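Local structure of ribonuclease (Nicotiana glutinosa, 1IYB) at residues Ala37-Leu45 with Lys117-Leu128; Ile136-Leu145 with Cys199-Thr207. The protein probably cleaves RNA as a ribonuclease of the T2 family, and binds guanosine-5'-monophosphate in a pocket built partly on its main beta-sheet. All coordinates share one frame; numbering follows the deposited sequence.

Contact 1. Residues Ala37-Leu45 with Lys117-Leu128; sequences ASDFGIHGL and KALDLKNQINLL. With 5GP (guanosine-5'-monophosphate), chain C.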
loop_
_atom_site.group_PDB
_atom_site.type_symbol
_atom_site.label_atom_id
_atom_site.label_comp_id
_atom_site.label_asym_id
_atom_site.label_seq_id
_atom_site.Cartn_x
_atom_site.Cartn_y
_atom_site.Cartn_z
ATOM N N ALA A 37 -6.946 -11.920 -26.500
ATOM C CA ALA A 37 -6.476 -13.218 -26.965
ATOM C C ALA A 37 -6.337 -14.125 -25.747
ATOM O O ALA A 37 -6.072 -13.649 -24.644
ATOM C CB ALA A 37 -5.133 -13.068 -27.657
ATOM N N SER A 38 -6.520 -15.428 -25.945
ATOM C CA SER A 38 -6.406 -16.382 -24.847
ATOM C C SER A 38 -4.951 -16.671 -24.503
ATOM O O SER A 38 -4.467 -17.792 -24.672
ATOM C CB SER A 38 -7.127 -17.688 -25.194
ATOM O OG SER A 38 -8.526 -17.483 -25.277
ATOM N N ASP A 39 -4.260 -15.646 -24.018
ATOM C CA ASP A 39 -2.861 -15.759 -23.623
ATOM C C ASP A 39 -2.720 -15.022 -22.302
ATOM O O ASP A 39 -3.621 -14.281 -21.896
ATOM C CB ASP A 39 -1.941 -15.078 -24.641
ATOM C CG ASP A 39 -2.276 -15.437 -26.072
ATOM O OD1 ASP A 39 -2.399 -16.640 -26.377
ATOM O OD2 ASP A 39 -2.407 -14.505 -26.895
ATOM N N PHE A 40 -1.603 -15.231 -21.614
ATOM C CA PHE A 40 -1.394 -14.499 -20.378
ATOM C C PHE A 40 -1.221 -13.037 -20.781
ATOM O O PHE A 40 -0.771 -12.740 -21.891
ATOM C CB PHE A 40 -0.122 -14.964 -19.659
ATOM C CG PHE A 40 -0.281 -16.255 -18.908
ATOM C CD1 PHE A 40 -0.254 -17.476 -19.576
ATOM C CD2 PHE A 40 -0.459 -16.248 -17.529
ATOM C CE1 PHE A 40 -0.400 -18.677 -18.879
ATOM C CE2 PHE A 40 -0.606 -17.447 -16.820
ATOM C CZ PHE A 40 -0.577 -18.660 -17.498
ATOM N N GLY A 41 -1.596 -12.131 -19.887
ATOM C CA GLY A 41 -1.433 -10.713 -20.156
ATOM C C GLY A 41 -0.537 -10.127 -19.081
ATOM O O GLY A 41 -0.429 -10.688 -17.992
ATOM N N ILE A 42 0.120 -9.015 -19.382
ATOM C CA ILE A 42 0.994 -8.370 -18.406
ATOM C C ILE A 42 0.170 -7.752 -17.279
ATOM O O ILE A 42 -0.877 -7.160 -17.523
ATOM C CB ILE A 42 1.803 -7.216 -19.052
ATOM C CG1 ILE A 42 2.717 -7.757 -20.153
ATOM C CG2 ILE A 42 2.613 -6.483 -17.980
ATOM C CD1 ILE A 42 3.329 -6.672 -21.018
ATOM N N HIS A 43 0.618 -7.921 -16.040
ATOM C CA HIS A 43 -0.054 -7.258 -14.934
ATOM C C HIS A 43 0.865 -6.064 -14.669
ATOM O O HIS A 43 0.426 -4.916 -14.711
ATOM C CB HIS A 43 -0.162 -8.143 -13.687
ATOM C CG HIS A 43 -0.914 -7.494 -12.565
ATOM N ND1 HIS A 43 -1.434 -8.204 -11.503
ATOM C CD2 HIS A 43 -1.224 -6.195 -12.335
ATOM C CE1 HIS A 43 -2.031 -7.370 -10.669
ATOM N NE2 HIS A 43 -1.917 -6.145 -11.151
ATOM N N GLY A 44 2.148 -6.341 -14.435
ATOM C CA GLY A 44 3.102 -5.266 -14.215
ATOM C C GLY A 44 4.521 -5.709 -13.907
ATOM O O GLY A 44 4.798 -6.905 -13.783
ATOM N N LEU A 45 5.418 -4.728 -13.813
ATOM C CA LEU A 45 6.835 -4.934 -13.489
ATOM C C LEU A 45 6.952 -4.255 -12.123
ATOM O O LEU A 45 6.898 -3.024 -12.015
ATOM C CB LEU A 45 7.730 -4.248 -14.527
ATOM C CG LEU A 45 9.244 -4.476 -14.428
ATOM C CD1 LEU A 45 9.565 -5.967 -14.472
ATOM C CD2 LEU A 45 9.933 -3.755 -15.583
ATOM N N LYS A 117 10.410 -2.375 -21.424
ATOM C CA LYS A 117 11.006 -3.535 -20.776
ATOM C C LYS A 117 9.932 -4.585 -20.491
ATOM O O LYS A 117 10.148 -5.778 -20.705
ATOM C CB LYS A 117 11.700 -3.134 -19.470
ATOM C CG LYS A 117 12.364 -4.300 -18.746
ATOM C CD LYS A 117 13.513 -4.887 -19.549
ATOM C CE LYS A 117 14.115 -6.091 -18.840
ATOM N NZ LYS A 117 15.348 -6.581 -19.524
ATOM N N ALA A 118 8.777 -4.142 -20.005
ATOM C CA ALA A 118 7.690 -5.067 -19.707
ATOM C C ALA A 118 7.258 -5.799 -20.978
ATOM O O ALA A 118 7.007 -7.005 -20.956
ATOM C CB ALA A 118 6.509 -4.312 -19.108
ATOM N N LEU A 119 7.164 -5.062 -22.080
ATOM C CA LEU A 119 6.766 -5.649 -23.353
ATOM C C LEU A 119 7.806 -6.639 -23.859
ATOM O O LEU A 119 7.458 -7.694 -24.395
ATOM C CB LEU A 119 6.546 -4.552 -24.397
ATOM C CG LEU A 119 5.290 -3.704 -24.205
ATOM C CD1 LEU A 119 5.297 -2.547 -25.193
ATOM C CD2 LEU A 119 4.051 -4.567 -24.409
ATOM N N ASP A 120 9.082 -6.301 -23.692
ATOM C CA ASP A 120 10.153 -7.183 -24.141
ATOM C C ASP A 120 10.184 -8.462 -23.308
ATOM O O ASP A 120 10.398 -9.553 -23.844
ATOM C CB ASP A 120 11.500 -6.449 -24.091
ATOM C CG ASP A 120 11.646 -5.416 -25.210
ATOM O OD1 ASP A 120 12.639 -4.655 -25.204
ATOM O OD2 ASP A 120 10.773 -5.365 -26.105
ATOM N N LEU A 121 9.962 -8.335 -22.000
ATOM C CA LEU A 121 9.935 -9.499 -21.118
ATOM C C LEU A 121 8.754 -10.401 -21.494
ATOM O O LEU A 121 8.856 -11.627 -21.460
ATOM C CB LEU A 121 9.805 -9.054 -19.655
ATOM C CG LEU A 121 11.085 -8.515 -19.010
ATOM C CD1 LEU A 121 10.744 -7.758 -17.735
ATOM C CD2 LEU A 121 12.036 -9.676 -18.726
ATOM N N LYS A 122 7.640 -9.778 -21.867
ATOM C CA LYS A 122 6.436 -10.508 -22.251
ATOM C C LYS A 122 6.708 -11.380 -23.476
ATOM O O LYS A 122 6.315 -12.546 -23.522
ATOM C CB LYS A 122 5.308 -9.507 -22.539
ATOM C CG LYS A 122 3.979 -10.102 -22.998
ATOM C CD LYS A 122 3.363 -10.998 -21.944
ATOM C CE LYS A 122 1.875 -11.221 -22.210
ATOM N NZ LYS A 122 1.602 -11.787 -23.561
ATOM N N ASN A 123 7.384 -10.811 -24.465
ATOM C CA ASN A 123 7.710 -11.547 -25.682
ATOM C C ASN A 123 8.751 -12.624 -25.393
ATOM O O ASN A 123 8.751 -13.680 -26.021
ATOM C CB ASN A 123 8.230 -10.582 -26.747
ATOM C CG ASN A 123 8.610 -11.282 -28.039
ATOM O OD1 ASN A 123 7.761 -11.855 -28.724
ATOM N ND2 ASN A 123 9.892 -11.236 -28.379
ATOM N N GLN A 124 9.633 -12.345 -24.439
ATOM C CA GLN A 124 10.697 -13.265 -24.036
ATOM C C GLN A 124 10.154 -14.467 -23.264
ATOM O O GLN A 124 10.676 -15.578 -23.371
ATOM C CB GLN A 124 11.699 -12.517 -23.150
ATOM C CG GLN A 124 12.883 -13.342 -22.652
ATOM C CD GLN A 124 13.605 -12.683 -21.482
ATOM O OE1 GLN A 124 13.707 -11.456 -21.406
ATOM N NE2 GLN A 124 14.121 -13.501 -20.571
ATOM N N ILE A 125 9.095 -14.233 -22.497
ATOM C CA ILE A 125 8.499 -15.272 -21.667
ATOM C C ILE A 125 7.042 -15.544 -22.031
ATOM O O ILE A 125 6.124 -15.030 -21.386
ATOM C CB ILE A 125 8.588 -14.860 -20.185
ATOM C CG1 ILE A 125 10.033 -14.472 -19.856
ATOM C CG2 ILE A 125 8.117 -15.996 -19.290
ATOM C CD1 ILE A 125 10.207 -13.840 -18.502
ATOM N N ASN A 126 6.835 -16.350 -23.070
ATOM C CA ASN A 126 5.487 -16.699 -23.515
ATOM C C ASN A 126 5.041 -17.896 -22.687
ATOM O O ASN A 126 5.334 -19.047 -23.021
ATOM C CB ASN A 126 5.495 -17.072 -24.997
ATOM C CG ASN A 126 4.096 -17.187 -25.576
ATOM O OD1 ASN A 126 3.188 -17.706 -24.933
ATOM N ND2 ASN A 126 3.923 -16.712 -26.805
ATOM N N LEU A 127 4.330 -17.617 -21.603
ATOM C CA LEU A 127 3.875 -18.655 -20.691
ATOM C C LEU A 127 2.904 -19.662 -21.287
ATOM O O LEU A 127 3.000 -20.854 -21.003
ATOM C CB LEU A 127 3.259 -18.010 -19.454
ATOM C CG LEU A 127 4.255 -17.184 -18.640
ATOM C CD1 LEU A 127 3.508 -16.372 -17.593
ATOM C CD2 LEU A 127 5.278 -18.107 -17.990
ATOM N N LEU A 128 1.969 -19.199 -22.108
ATOM C CA LEU A 128 1.014 -20.121 -22.709
ATOM C C LEU A 128 1.749 -21.147 -23.562
ATOM O O LEU A 128 1.487 -22.344 -23.464
ATOM C CB LEU A 128 -0.002 -19.372 -23.572
ATOM C CG LEU A 128 -1.050 -20.267 -24.247
ATOM C CD1 LEU A 128 -1.944 -20.893 -23.192
ATOM C CD2 LEU A 128 -1.875 -19.449 -25.229
HETATM P P 5GP C . -1.090 -3.974 -8.227
HETATM O O1P 5GP C . -0.451 -3.532 -6.984
HETATM O O2P 5GP C . -0.244 -3.670 -9.447
HETATM O O3P 5GP C . -1.438 -5.501 -8.152
HETATM O "O5'" 5GP C . -2.542 -3.261 -8.488
HETATM C "C5'" 5GP C . -3.428 -3.692 -9.586
HETATM C "C4'" 5GP C . -4.757 -2.905 -9.684
HETATM O "O4'" 5GP C . -4.955 -2.595 -11.135
HETATM C "C3'" 5GP C . -6.069 -3.584 -9.299
HETATM O "O3'" 5GP C . -6.370 -3.510 -7.914
HETATM C "C2'" 5GP C . -7.136 -2.865 -10.133
HETATM O "O2'" 5GP C . -7.640 -1.683 -9.473
HETATM C "C1'" 5GP C . -6.393 -2.547 -11.420
HETATM N N9 5GP C . -6.725 -3.304 -12.669
HETATM C C8 5GP C . -7.273 -2.854 -13.850
HETATM N N7 5GP C . -7.351 -3.747 -14.815
HETATM C C5 5GP C . -6.801 -4.890 -14.201
HETATM C C6 5GP C . -6.611 -6.199 -14.756
HETATM O O6 5GP C . -6.891 -6.594 -15.882
HETATM N N1 5GP C . -6.018 -7.089 -13.806
HETATM C C2 5GP C . -5.669 -6.723 -12.507
HETATM N N2 5GP C . -5.125 -7.722 -11.782
HETATM N N3 5GP C . -5.845 -5.494 -11.985
HETATM C C4 5GP C . -6.418 -4.629 -12.891
HETATM O O HOH W 1 0.742 -16.442 -22.698
#
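Asp39 and Leu128 meet where the loop before strand 41-48 passes the start of helix 127-133: the Leu128 CD2 methyl lies 3.1 Å from Asp39 OD1, the two side chains crossing at about a right angle. Next, Phe40 lays one ring face on Leu127, whose CB sits toward the rim, 3.9 Å from the ring centroid in a CH-pi contact. The ring reaches it with CG anti to the carbonyl carbon (chi1 -78°). A water in the plane of the Phe40 ring, at its edge, accepts from both Phe40 N (2.9 Å) and Leu128 N, joining the two backbones. Were Phe40 cut back to an alanine, Leu127 CB would probably lose the ring face it rests on, and a gap would open beside it. The Phe40 carbonyl receives a weak hydrogen bond from Lys122 NZ at 3.1 Å; bends at chi2 and chi4 (57°) turn the lysine's end onto that oxygen, while its aliphatic part runs along Ile42, CD to CG1 at 3.8 Å. Ile42 CD1 also reaches the Ala118 carbonyl oxygen and Leu119 CD2. His43 faces the nucleotide instead: guanine N2 lies over one face of its ring, and its NE2 is 3.1 Å from phosphate O3P. Leu45 closes the row, its CD1 3.9 Å from Leu121 CD1 and its CD2 against Lys117 CG. Helix 111-124 thus packs on strand 41-48, outermost in the main sheet of this chain, which bonds along its edge to strand 10-16, with a classic beta bulge where His43 and Gly44 both face Val14.

Contact 2. Residues Ile136-Leu145 with Cys199-Thr207; sequences IHPDGGFYSL and CGSSIEFPT. Unlike the reference sequence in segment 136-145: His137 (reference Asn).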
loop_
_atom_site.group_PDB
_atom_site.type_symbol
_atom_site.label_atom_id
_atom_site.label_comp_id
_atom_site.label_asym_id
_atom_site.label_seq_id
_atom_site.Cartn_x
_atom_site.Cartn_y
_atom_site.Cartn_z
ATOM N N ILE A 136 0.444 -28.839 -20.774
ATOM C CA ILE A 136 -0.355 -28.153 -19.764
ATOM C C ILE A 136 -1.167 -27.090 -20.498
ATOM O O ILE A 136 -0.649 -26.033 -20.847
ATOM C CB ILE A 136 0.564 -27.501 -18.698
ATOM C CG1 ILE A 136 1.422 -28.589 -18.042
ATOM C CG2 ILE A 136 -0.266 -26.766 -17.651
ATOM C CD1 ILE A 136 2.489 -28.071 -17.091
ATOM N N HIS A 137 -2.441 -27.386 -20.743
ATOM C CA HIS A 137 -3.300 -26.465 -21.477
ATOM C C HIS A 137 -4.440 -25.879 -20.661
ATOM O O HIS A 137 -4.897 -26.470 -19.680
ATOM C CB HIS A 137 -3.898 -27.158 -22.707
ATOM C CG HIS A 137 -2.916 -27.978 -23.480
ATOM N ND1 HIS A 137 -2.713 -29.320 -23.236
ATOM C CD2 HIS A 137 -2.071 -27.647 -24.484
ATOM C CE1 HIS A 137 -1.785 -29.780 -24.055
ATOM N NE2 HIS A 137 -1.378 -28.785 -24.823
ATOM N N PRO A 138 -4.914 -24.687 -21.061
ATOM C CA PRO A 138 -6.014 -24.005 -20.376
ATOM C C PRO A 138 -7.338 -24.601 -20.846
ATOM O O PRO A 138 -8.123 -23.950 -21.540
ATOM C CB PRO A 138 -5.833 -22.555 -20.810
ATOM C CG PRO A 138 -5.332 -22.697 -22.208
ATOM C CD PRO A 138 -4.317 -23.820 -22.093
ATOM N N ASP A 139 -7.564 -25.855 -20.464
ATOM C CA ASP A 139 -8.767 -26.588 -20.842
ATOM C C ASP A 139 -9.643 -26.952 -19.648
ATOM O O ASP A 139 -10.473 -27.859 -19.735
ATOM C CB ASP A 139 -8.376 -27.870 -21.580
ATOM C CG ASP A 139 -7.327 -28.677 -20.832
ATOM O OD1 ASP A 139 -7.287 -28.602 -19.584
ATOM O OD2 ASP A 139 -6.545 -29.394 -21.492
ATOM N N GLY A 140 -9.461 -26.251 -18.535
ATOM C CA GLY A 140 -10.250 -26.539 -17.352
ATOM C C GLY A 140 -9.738 -27.737 -16.574
ATOM O O GLY A 140 -10.296 -28.096 -15.539
ATOM N N GLY A 141 -8.671 -28.359 -17.069
ATOM C CA GLY A 141 -8.110 -29.513 -16.391
ATOM C C GLY A 141 -7.289 -29.122 -15.177
ATOM O O GLY A 141 -7.031 -27.934 -14.946
ATOM N N PHE A 142 -6.886 -30.112 -14.388
ATOM C CA PHE A 142 -6.077 -29.857 -13.204
ATOM C C PHE A 142 -4.650 -30.340 -13.404
ATOM O O PHE A 142 -4.411 -31.392 -14.002
ATOM C CB PHE A 142 -6.696 -30.521 -11.972
ATOM C CG PHE A 142 -7.931 -29.829 -11.477
ATOM C CD1 PHE A 142 -9.106 -29.852 -12.224
ATOM C CD2 PHE A 142 -7.913 -29.125 -10.277
ATOM C CE1 PHE A 142 -10.244 -29.181 -11.783
ATOM C CE2 PHE A 142 -9.045 -28.452 -9.827
ATOM C CZ PHE A 142 -10.214 -28.480 -10.582
ATOM N N TYR A 143 -3.701 -29.554 -12.909
ATOM C CA TYR A 143 -2.290 -29.872 -13.041
ATOM C C TYR A 143 -1.587 -29.667 -11.712
ATOM O O TYR A 143 -2.023 -28.862 -10.891
ATOM C CB TYR A 143 -1.651 -28.974 -14.107
ATOM C CG TYR A 143 -2.359 -29.023 -15.441
ATOM C CD1 TYR A 143 -3.487 -28.239 -15.689
ATOM C CD2 TYR A 143 -1.931 -29.893 -16.441
ATOM C CE1 TYR A 143 -4.175 -28.323 -16.902
ATOM C CE2 TYR A 143 -2.608 -29.986 -17.653
ATOM C CZ TYR A 143 -3.726 -29.202 -17.879
ATOM O OH TYR A 143 -4.396 -29.301 -19.076
ATOM N N SER A 144 -0.496 -30.392 -11.497
ATOM C CA SER A 144 0.234 -30.249 -10.251
ATOM C C SER A 144 1.000 -28.939 -10.285
ATOM O O SER A 144 1.462 -28.501 -11.339
ATOM C CB SER A 144 1.211 -31.412 -10.041
ATOM O OG SER A 144 2.281 -31.368 -10.966
ATOM N N LEU A 145 1.122 -28.313 -9.121
ATOM C CA LEU A 145 1.839 -27.055 -9.007
ATOM C C LEU A 145 3.278 -27.232 -9.491
ATOM O O LEU A 145 3.814 -26.397 -10.225
ATOM C CB LEU A 145 1.820 -26.591 -7.551
ATOM C CG LEU A 145 2.586 -25.323 -7.195
ATOM C CD1 LEU A 145 2.034 -24.142 -7.977
ATOM C CD2 LEU A 145 2.466 -25.083 -5.695
ATOM N N CYS A 199 -1.753 -21.717 -3.317
ATOM C CA CYS A 199 -2.102 -22.784 -4.249
ATOM C C CYS A 199 -2.175 -24.153 -3.589
ATOM O O CYS A 199 -1.492 -24.416 -2.604
ATOM C CB CYS A 199 -1.069 -22.883 -5.366
ATOM S SG CYS A 199 -0.911 -21.462 -6.486
ATOM N N GLY A 200 -3.001 -25.026 -4.156
ATOM C CA GLY A 200 -3.107 -26.378 -3.642
ATOM C C GLY A 200 -2.081 -27.203 -4.398
ATOM O O GLY A 200 -1.439 -26.688 -5.314
ATOM N N SER A 201 -1.913 -28.468 -4.025
ATOM C CA SER A 201 -0.951 -29.333 -4.703
ATOM C C SER A 201 -1.307 -29.468 -6.185
ATOM O O SER A 201 -0.424 -29.583 -7.038
ATOM C CB SER A 201 -0.925 -30.714 -4.040
ATOM O OG SER A 201 -2.213 -31.304 -4.043
ATOM N N SER A 202 -2.605 -29.463 -6.478
ATOM C CA SER A 202 -3.090 -29.555 -7.851
ATOM C C SER A 202 -4.046 -28.388 -8.073
ATOM O O SER A 202 -4.903 -28.111 -7.229
ATOM C CB SER A 202 -3.820 -30.882 -8.086
ATOM O OG SER A 202 -5.005 -30.957 -7.317
ATOM N N ILE A 203 -3.896 -27.706 -9.204
ATOM C CA ILE A 203 -4.734 -26.553 -9.514
ATOM C C ILE A 203 -5.306 -26.561 -10.924
ATOM O O ILE A 203 -4.730 -27.144 -11.842
ATOM C CB ILE A 203 -3.950 -25.236 -9.318
ATOM C CG1 ILE A 203 -2.721 -25.221 -10.232
ATOM C CG2 ILE A 203 -3.543 -25.088 -7.859
ATOM C CD1 ILE A 203 -1.875 -23.955 -10.120
ATOM N N GLU A 204 -6.444 -25.893 -11.087
ATOM C CA GLU A 204 -7.109 -25.811 -12.380
ATOM C C GLU A 204 -6.512 -24.722 -13.266
ATOM O O GLU A 204 -6.050 -23.693 -12.777
ATOM C CB GLU A 204 -8.604 -25.523 -12.190
ATOM C CG GLU A 204 -9.315 -25.148 -13.485
ATOM C CD GLU A 204 -10.712 -24.597 -13.268
ATOM O OE1 GLU A 204 -10.883 -23.699 -12.413
ATOM O OE2 GLU A 204 -11.642 -25.054 -13.967
ATOM N N PHE A 205 -6.521 -24.967 -14.572
ATOM C CA PHE A 205 -6.034 -24.011 -15.564
ATOM C C PHE A 205 -7.282 -23.820 -16.429
ATOM O O PHE A 205 -7.443 -24.472 -17.462
ATOM C CB PHE A 205 -4.881 -24.628 -16.371
ATOM C CG PHE A 205 -4.119 -23.641 -17.233
ATOM C CD1 PHE A 205 -4.352 -22.270 -17.142
ATOM C CD2 PHE A 205 -3.151 -24.093 -18.124
ATOM C CE1 PHE A 205 -3.628 -21.366 -17.931
ATOM C CE2 PHE A 205 -2.421 -23.203 -18.916
ATOM C CZ PHE A 205 -2.663 -21.835 -18.818
ATOM N N PRO A 206 -8.185 -22.920 -16.004
ATOM C CA PRO A 206 -9.439 -22.634 -16.708
ATOM C C PRO A 206 -9.334 -22.094 -18.123
ATOM O O PRO A 206 -8.413 -21.356 -18.460
ATOM C CB PRO A 206 -10.140 -21.653 -15.771
ATOM C CG PRO A 206 -9.004 -20.885 -15.203
ATOM C CD PRO A 206 -7.996 -21.979 -14.884
ATOM N N THR A 207 -10.295 -22.477 -18.952
ATOM C CA THR A 207 -10.334 -22.013 -20.329
ATOM C C THR A 207 -10.738 -20.544 -20.285
ATOM O O THR A 207 -11.301 -20.082 -19.295
ATOM C CB THR A 207 -11.406 -22.759 -21.141
ATOM O OG1 THR A 207 -12.702 -22.427 -20.624
ATOM C CG2 THR A 207 -11.208 -24.261 -21.041
HETATM O O HOH W 2 -12.826 -26.894 -15.553
#
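The Phe205 ring carries Pro138 over the centre of one face, CB 3.7 Å from the centroid and only 7° off the normal, in a CH-pi contact; Ile136 O lies at its edge, in the ring plane. The Phe205 chi1 of -168° puts CG anti to the backbone N, which lays the ring alongside the proline, both pointing the same way. Ile136 CG2 touches Phe205 CD2 and also sits over the centre of one face of the Tyr143 ring, whose CE1 meets Phe205 CB at 3.8 Å. On the sheet face shared by Phe142 and Glu204, Glu204 CB covers one side of the Phe142 ring toward its rim, and the carboxylate is turned 16° from the ring plane. A water donates to both Glu204 OE2 and Gly140 O, tying this side chain to the turn. Tyr143 OH accepts from His137 N at 3.2 Å, while Asp139 OD1 takes the Gly141 N-H at 2.9 Å, an Asx turn that shapes the bend. Strands 142-144 and 202-204 are joined by the reciprocal bonds of the hydrogen-bonded pair Tyr143 and Ile203, both 2.8 Å. Leu145 N to Ser201 O extends the pairing at one end; at the other, Phe205 N reaches Gly141 O at 3.0 Å, nearly along the C=O axis, and Phe205 O takes Gly140 N. Gly140 has a positive phi, where a side chain would jam against the preceding carbonyl. Strands 142-144 and 202-204 form a short two-stranded antiparallel sheet, bonded through the Glu204 backbone to strand 172-182 of the main sheet; the lead into 202-204 is fastened to strand 161-166 by the Cys199-Cys164 disulfide.

Overall arrangement
Contact 1 closes before contact 2 opens along the chain, and their centres lie about 19 Å apart. Contact 1 is near the middle of the molecule, about 7 Å from the chain's centre, whereas contact 2 lies about 18 Å out. Helix 127-133 begins in 117-128 and leads toward strand 142-144, so one run of chain serves both. They also touch directly: Phe40 CE1 packs 3.9 Å from Phe205 CZ, and Leu128 CD1 meets Pro138 CD. Strand 172-182 of the main sheet backs side chains of both. The C-terminal segment 199-207 is thereby packed against the body that carries the nucleotide pocket, to which contact 1 contributes His43.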